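Local coordinates for pirin-like protein (Geobacillus kaustophilus, PDB 2P17), which binds one iron ion per subunit as a member of the pirin family of the cupin clan, its biological role being unknown, at residues 185-189 with 218-222; 116-122 with 164-168. All coordinates share one frame. Residue numbers count along the deposited sequence, not the author numbering.

Interaction 1 (185-189 with 218-222)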
loop_
_atom_site.group_PDB
_atom_site.type_symbol
_atom_site.label_atom_id
_atom_site.label_comp_id
_atom_site.label_asym_id
_atom_site.label_seq_id
_atom_site.Cartn_x
_atom_site.Cartn_y
_atom_site.Cartn_z
ATOM N N PRO A 185 -1.973 -13.351 8.929
ATOM C CA PRO A 185 -1.168 -14.536 9.267
ATOM C C PRO A 185 0.074 -14.099 10.040
ATOM O O PRO A 185 0.626 -13.027 9.769
ATOM C CB PRO A 185 -0.789 -15.102 7.907
ATOM C CG PRO A 185 -1.887 -14.601 6.976
ATOM C CD PRO A 185 -2.217 -13.233 7.479
ATOM N N GLY A 186 0.509 -14.914 10.994
ATOM C CA GLY A 186 1.591 -14.507 11.895
ATOM C C GLY A 186 2.913 -14.161 11.222
ATOM O O GLY A 186 3.687 -13.332 11.732
ATOM N N HIS A 187 3.177 -14.771 10.069
ATOM C CA HIS A 187 4.448 -14.545 9.395
ATOM C C HIS A 187 4.418 -13.314 8.483
ATOM O O HIS A 187 5.465 -12.897 7.969
ATOM C CB HIS A 187 4.882 -15.790 8.615
ATOM C CG HIS A 187 4.025 -16.095 7.428
ATOM N ND1 HIS A 187 2.682 -16.393 7.533
ATOM C CD2 HIS A 187 4.319 -16.143 6.106
ATOM C CE1 HIS A 187 2.188 -16.615 6.327
ATOM N NE2 HIS A 187 3.158 -16.464 5.442
ATOM N N TYR A 188 3.241 -12.718 8.279
ATOM C CA TYR A 188 3.180 -11.516 7.442
ATOM C C TYR A 188 3.893 -10.357 8.142
ATOM O O TYR A 188 3.870 -10.232 9.373
ATOM C CB TYR A 188 1.739 -11.105 7.149
ATOM C CG TYR A 188 1.066 -11.747 5.951
ATOM C CD1 TYR A 188 1.343 -13.051 5.560
ATOM C CD2 TYR A 188 0.104 -11.033 5.229
ATOM C CE1 TYR A 188 0.685 -13.622 4.474
ATOM C CE2 TYR A 188 -0.555 -11.593 4.136
ATOM C CZ TYR A 188 -0.256 -12.886 3.767
ATOM O OH TYR A 188 -0.923 -13.470 2.700
ATOM N N ASN A 189 4.486 -9.494 7.325
ATOM C CA ASN A 189 5.194 -8.317 7.773
ATOM C C ASN A 189 4.453 -7.128 7.192
ATOM O O ASN A 189 4.151 -7.111 6.001
ATOM C CB ASN A 189 6.643 -8.388 7.268
ATOM C CG ASN A 189 7.519 -7.250 7.788
ATOM O OD1 ASN A 189 7.244 -6.652 8.827
ATOM N ND2 ASN A 189 8.601 -6.981 7.077
ATOM N N ARG A 218 6.278 -8.391 14.681
ATOM C CA ARG A 218 6.408 -9.646 13.960
ATOM C C ARG A 218 6.000 -10.817 14.830
ATOM O O ARG A 218 6.177 -10.786 16.050
ATOM C CB ARG A 218 7.858 -9.837 13.523
ATOM C CG ARG A 218 8.384 -8.747 12.582
ATOM C CD ARG A 218 7.761 -8.806 11.194
ATOM N NE ARG A 218 8.192 -9.966 10.412
ATOM C CZ ARG A 218 9.287 -10.030 9.639
ATOM N NH1 ARG A 218 10.124 -9.004 9.526
ATOM N NH2 ARG A 218 9.564 -11.153 8.988
ATOM N N HIS A 219 5.440 -11.842 14.190
ATOM C CA HIS A 219 4.985 -13.029 14.891
ATOM C C HIS A 219 5.453 -14.279 14.148
ATOM O O HIS A 219 6.269 -14.187 13.240
ATOM C CB HIS A 219 3.468 -12.935 15.103
ATOM C CG HIS A 219 3.087 -11.718 15.879
ATOM N ND1 HIS A 219 3.020 -11.713 17.254
ATOM C CD2 HIS A 219 2.866 -10.441 15.486
ATOM C CE1 HIS A 219 2.734 -10.492 17.674
ATOM N NE2 HIS A 219 2.631 -9.704 16.621
ATOM N N ASN A 220 4.963 -15.443 14.563
ATOM C CA ASN A 220 5.410 -16.717 14.011
ATOM C C ASN A 220 4.495 -17.234 12.925
ATOM O O ASN A 220 3.283 -17.046 12.987
ATOM C CB ASN A 220 5.479 -17.774 15.115
ATOM C CG ASN A 220 6.439 -17.401 16.217
ATOM O OD1 ASN A 220 7.637 -17.276 15.985
ATOM N ND2 ASN A 220 5.921 -17.223 17.427
ATOM N N ARG A 221 5.077 -17.916 11.942
ATOM C CA ARG A 221 4.282 -18.601 10.927
ATOM C C ARG A 221 3.307 -19.560 11.620
ATOM O O ARG A 221 3.653 -20.224 12.609
ATOM C CB ARG A 221 5.192 -19.373 9.970
ATOM C CG ARG A 221 4.484 -19.967 8.760
ATOM C CD ARG A 221 5.384 -20.941 8.007
ATOM N NE ARG A 221 4.642 -21.629 6.955
ATOM C CZ ARG A 221 4.444 -21.153 5.726
ATOM N NH1 ARG A 221 4.944 -19.974 5.365
ATOM N NH2 ARG A 221 3.744 -21.867 4.850
ATOM N N GLY A 222 2.083 -19.599 11.106
ATOM C CA GLY A 222 1.052 -20.475 11.650
ATOM C C GLY A 222 0.199 -19.859 12.741
ATOM O O GLY A 222 -0.800 -20.451 13.151
HETATM O O HOH W 1 5.742 -11.541 11.212
HETATM O O HOH W 2 7.902 -13.472 8.959
HETATM O O HOH W 3 1.055 -18.072 9.038
#
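P185 ends strand 179-185 and opens a type I beta turn, closed by Y188 N donating to P185 O at 3.0 Å. G186, second in the turn, lies on the backbone of the loop 218-222: its CA makes a CH...O contact with N220 O at 3.2 Å, and an ideal CB would sit only 2.0 Å from that oxygen, a clash. G186 O takes a weak hydrogen bond from H219 N (3.4 Å, 125°), and water 1 lies closer, at 2.8 Å. H187 follows, its CB 3.8 Å from R221 CB and its ring with R221 NH1 over one face. H187 NE2 is hydrogen-bonded to E243, while H187 ND1 lies 2.8 Å from water 3, which accepts from G222 N. From H187 O, water 2 leads to R218 NH2. Y188 turns its CB away, but Y188 O is 2.9 Å from water 1, which accepts from R218 NE and H219 N, both at 3.0 Å. Y188 O is also hydrogen-bonded by R5 of strand 3-19. At N189, where strand 189-196 begins, OD1 touches R218 CD at 3.2 Å and ND2 lies over one face of the guanidinium, its own hydrogen bonds going to E35 and D37. Two neighbouring loops of the C-terminal cupin domain thus meet through a close glycine contact and bridging waters, with one weak direct hydrogen bond, so water 1 is an integral part of the interface.

Interaction 2 (116-122 with 164-168); sequences VNLPSAY and IVPVT
This is a mainly apolar, largely buried contact between the segment leaving strand 109-117 and the one leading into strand 167-174, set where the two halves of the pirin fold meet. V116 and N117 are extended; L118 and P119 stay extended as loop, and the chain then turns, with Y122 N donating to P119 O at 2.8 Å. Opposite, I164 (phi/psi -98/-74) leads into extended V165 and P166, and the strand starts at V167. The nearest CA pair is L118 and V165, at 6.8 Å, too wide for strand pairing; water 4 spans the gap, donating to N117 O (3.1 Å) and accepting from V165 N (3.2 Å). Pirins have two cupin beta-barrel domains, and these valines pack between them: V116 CG1 (chi1 t) lies 4.2 Å from V167 CG2 and 4.3 Å from V165 CB, with F39 touching both V116 and V167. V165 CG2 (chi1 t) reaches N117 O at 3.4 Å and P119 CD at 3.7 Å. I164, in mt, sets CD1 3.6 Å from L118 CD2 (L118 also mt) and holds CG2 over the Y122 ring (Y122 chi1 m), a CH-pi contact 3.6 Å from the centroid and 23° off the normal.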
loop_
_atom_site.group_PDB
_atom_site.type_symbol
_atom_site.label_atom_id
_atom_site.label_comp_id
_atom_site.label_asym_id
_atom_site.label_seq_id
_atom_site.Cartn_x
_atom_site.Cartn_y
_atom_site.Cartn_z
ATOM N N VAL A 116 7.148 -3.978 -4.355
ATOM C CA VAL A 116 7.109 -5.309 -3.748
ATOM C C VAL A 116 8.171 -6.158 -4.427
ATOM O O VAL A 116 8.266 -6.175 -5.656
ATOM C CB VAL A 116 5.737 -5.971 -3.941
ATOM C CG1 VAL A 116 5.651 -7.275 -3.141
ATOM C CG2 VAL A 116 4.597 -5.036 -3.544
ATOM N N ASN A 117 8.987 -6.854 -3.647
ATOM C CA ASN A 117 10.004 -7.715 -4.242
ATOM C C ASN A 117 9.365 -8.938 -4.883
ATOM O O ASN A 117 8.327 -9.417 -4.427
ATOM C CB ASN A 117 10.996 -8.158 -3.171
ATOM C CG ASN A 117 12.312 -8.621 -3.751
ATOM O OD1 ASN A 117 12.608 -8.391 -4.924
ATOM N ND2 ASN A 117 13.131 -9.262 -2.910
ATOM N N LEU A 118 9.984 -9.425 -5.956
ATOM C CA LEU A 118 9.652 -10.740 -6.501
ATOM C C LEU A 118 10.703 -11.739 -6.032
ATOM O O LEU A 118 11.906 -11.441 -6.081
ATOM C CB LEU A 118 9.611 -10.728 -8.031
ATOM C CG LEU A 118 8.450 -9.985 -8.717
ATOM C CD1 LEU A 118 8.671 -9.859 -10.212
ATOM C CD2 LEU A 118 7.145 -10.702 -8.468
ATOM N N PRO A 119 10.259 -12.935 -5.597
ATOM C CA PRO A 119 11.220 -13.996 -5.269
ATOM C C PRO A 119 11.969 -14.419 -6.529
ATOM O O PRO A 119 11.478 -14.217 -7.646
ATOM C CB PRO A 119 10.338 -15.152 -4.797
ATOM C CG PRO A 119 9.008 -14.542 -4.481
ATOM C CD PRO A 119 8.867 -13.366 -5.378
ATOM N N SER A 120 13.152 -14.993 -6.334
ATOM C CA SER A 120 13.984 -15.438 -7.453
ATOM C C SER A 120 13.184 -16.266 -8.464
ATOM O O SER A 120 13.350 -16.099 -9.678
ATOM C CB SER A 120 15.164 -16.253 -6.919
ATOM O OG SER A 120 15.987 -16.702 -7.973
ATOM N N ALA A 121 12.315 -17.145 -7.960
ATOM C CA ALA A 121 11.509 -18.002 -8.838
ATOM C C ALA A 121 10.641 -17.228 -9.826
ATOM O O ALA A 121 10.264 -17.762 -10.866
ATOM C CB ALA A 121 10.643 -18.953 -8.037
ATOM N N TYR A 122 10.310 -15.980 -9.505
ATOM C CA TYR A 122 9.362 -15.218 -10.310
ATOM C C TYR A 122 9.951 -13.946 -10.896
ATOM O O TYR A 122 9.231 -13.172 -11.544
ATOM C CB TYR A 122 8.136 -14.840 -9.474
ATOM C CG TYR A 122 7.379 -16.014 -8.886
ATOM C CD1 TYR A 122 6.325 -16.608 -9.586
ATOM C CD2 TYR A 122 7.690 -16.516 -7.621
ATOM C CE1 TYR A 122 5.629 -17.683 -9.050
ATOM C CE2 TYR A 122 6.987 -17.595 -7.075
ATOM C CZ TYR A 122 5.954 -18.166 -7.800
ATOM O OH TYR A 122 5.253 -19.225 -7.262
ATOM N N ILE A 164 1.754 -12.583 -6.759
ATOM C CA ILE A 164 2.865 -13.516 -6.715
ATOM C C ILE A 164 3.233 -13.669 -5.230
ATOM O O ILE A 164 2.903 -14.685 -4.618
ATOM C CB ILE A 164 4.015 -13.043 -7.636
ATOM C CG1 ILE A 164 3.565 -13.164 -9.104
ATOM C CG2 ILE A 164 5.267 -13.868 -7.411
ATOM C CD1 ILE A 164 4.384 -12.391 -10.085
ATOM N N VAL A 165 3.880 -12.666 -4.636
ATOM C CA VAL A 165 4.005 -12.631 -3.185
ATOM C C VAL A 165 2.616 -12.306 -2.634
ATOM O O VAL A 165 2.020 -11.298 -3.025
ATOM C CB VAL A 165 5.015 -11.546 -2.708
ATOM C CG1 VAL A 165 4.887 -11.291 -1.203
ATOM C CG2 VAL A 165 6.439 -11.949 -3.042
ATOM N N PRO A 166 2.086 -13.151 -1.726
ATOM C CA PRO A 166 0.820 -12.789 -1.085
ATOM C C PRO A 166 0.914 -11.461 -0.352
ATOM O O PRO A 166 1.769 -11.292 0.520
ATOM C CB PRO A 166 0.579 -13.938 -0.087
ATOM C CG PRO A 166 1.329 -15.102 -0.673
ATOM C CD PRO A 166 2.575 -14.463 -1.255
ATOM N N VAL A 167 0.049 -10.528 -0.732
ATOM C CA VAL A 167 -0.011 -9.208 -0.111
ATOM C C VAL A 167 -1.456 -8.890 0.245
ATOM O O VAL A 167 -2.364 -9.010 -0.589
ATOM C CB VAL A 167 0.546 -8.104 -1.050
ATOM C CG1 VAL A 167 0.342 -6.690 -0.467
ATOM C CG2 VAL A 167 2.021 -8.340 -1.335
ATOM N N THR A 168 -1.673 -8.487 1.484
ATOM C CA THR A 168 -2.955 -7.942 1.899
ATOM C C THR A 168 -2.860 -6.427 1.898
ATOM O O THR A 168 -1.977 -5.857 2.541
ATOM C CB THR A 168 -3.358 -8.490 3.263
ATOM O OG1 THR A 168 -3.755 -9.862 3.099
ATOM C CG2 THR A 168 -4.504 -7.678 3.886
HETATM O O HOH W 4 5.528 -10.165 -5.634
#

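In the fold
Interaction 2 closes before interaction 1 opens along the chain, and their centres are about 16 Å apart. They nevertheless touch: the CA-to-CB bond of Y188 points away from 218-222, and its ring packs on 164-168, with Y188 OH 3.2 Å from P166 CB and Y188 CE2 3.8 Å from T168 OG1. E243 joins the two, hydrogen-bonding to the H187 side chain and to the P166 backbone. Interaction 1 stays within the C-terminal cupin domain, away from the iron, whereas interaction 2 joins the iron-binding half to the C-terminal one: the side chain of L118 is about 9 Å from that of iron ligand H57, and the side chain of V116 about 13 Å from the Fe(III) ion.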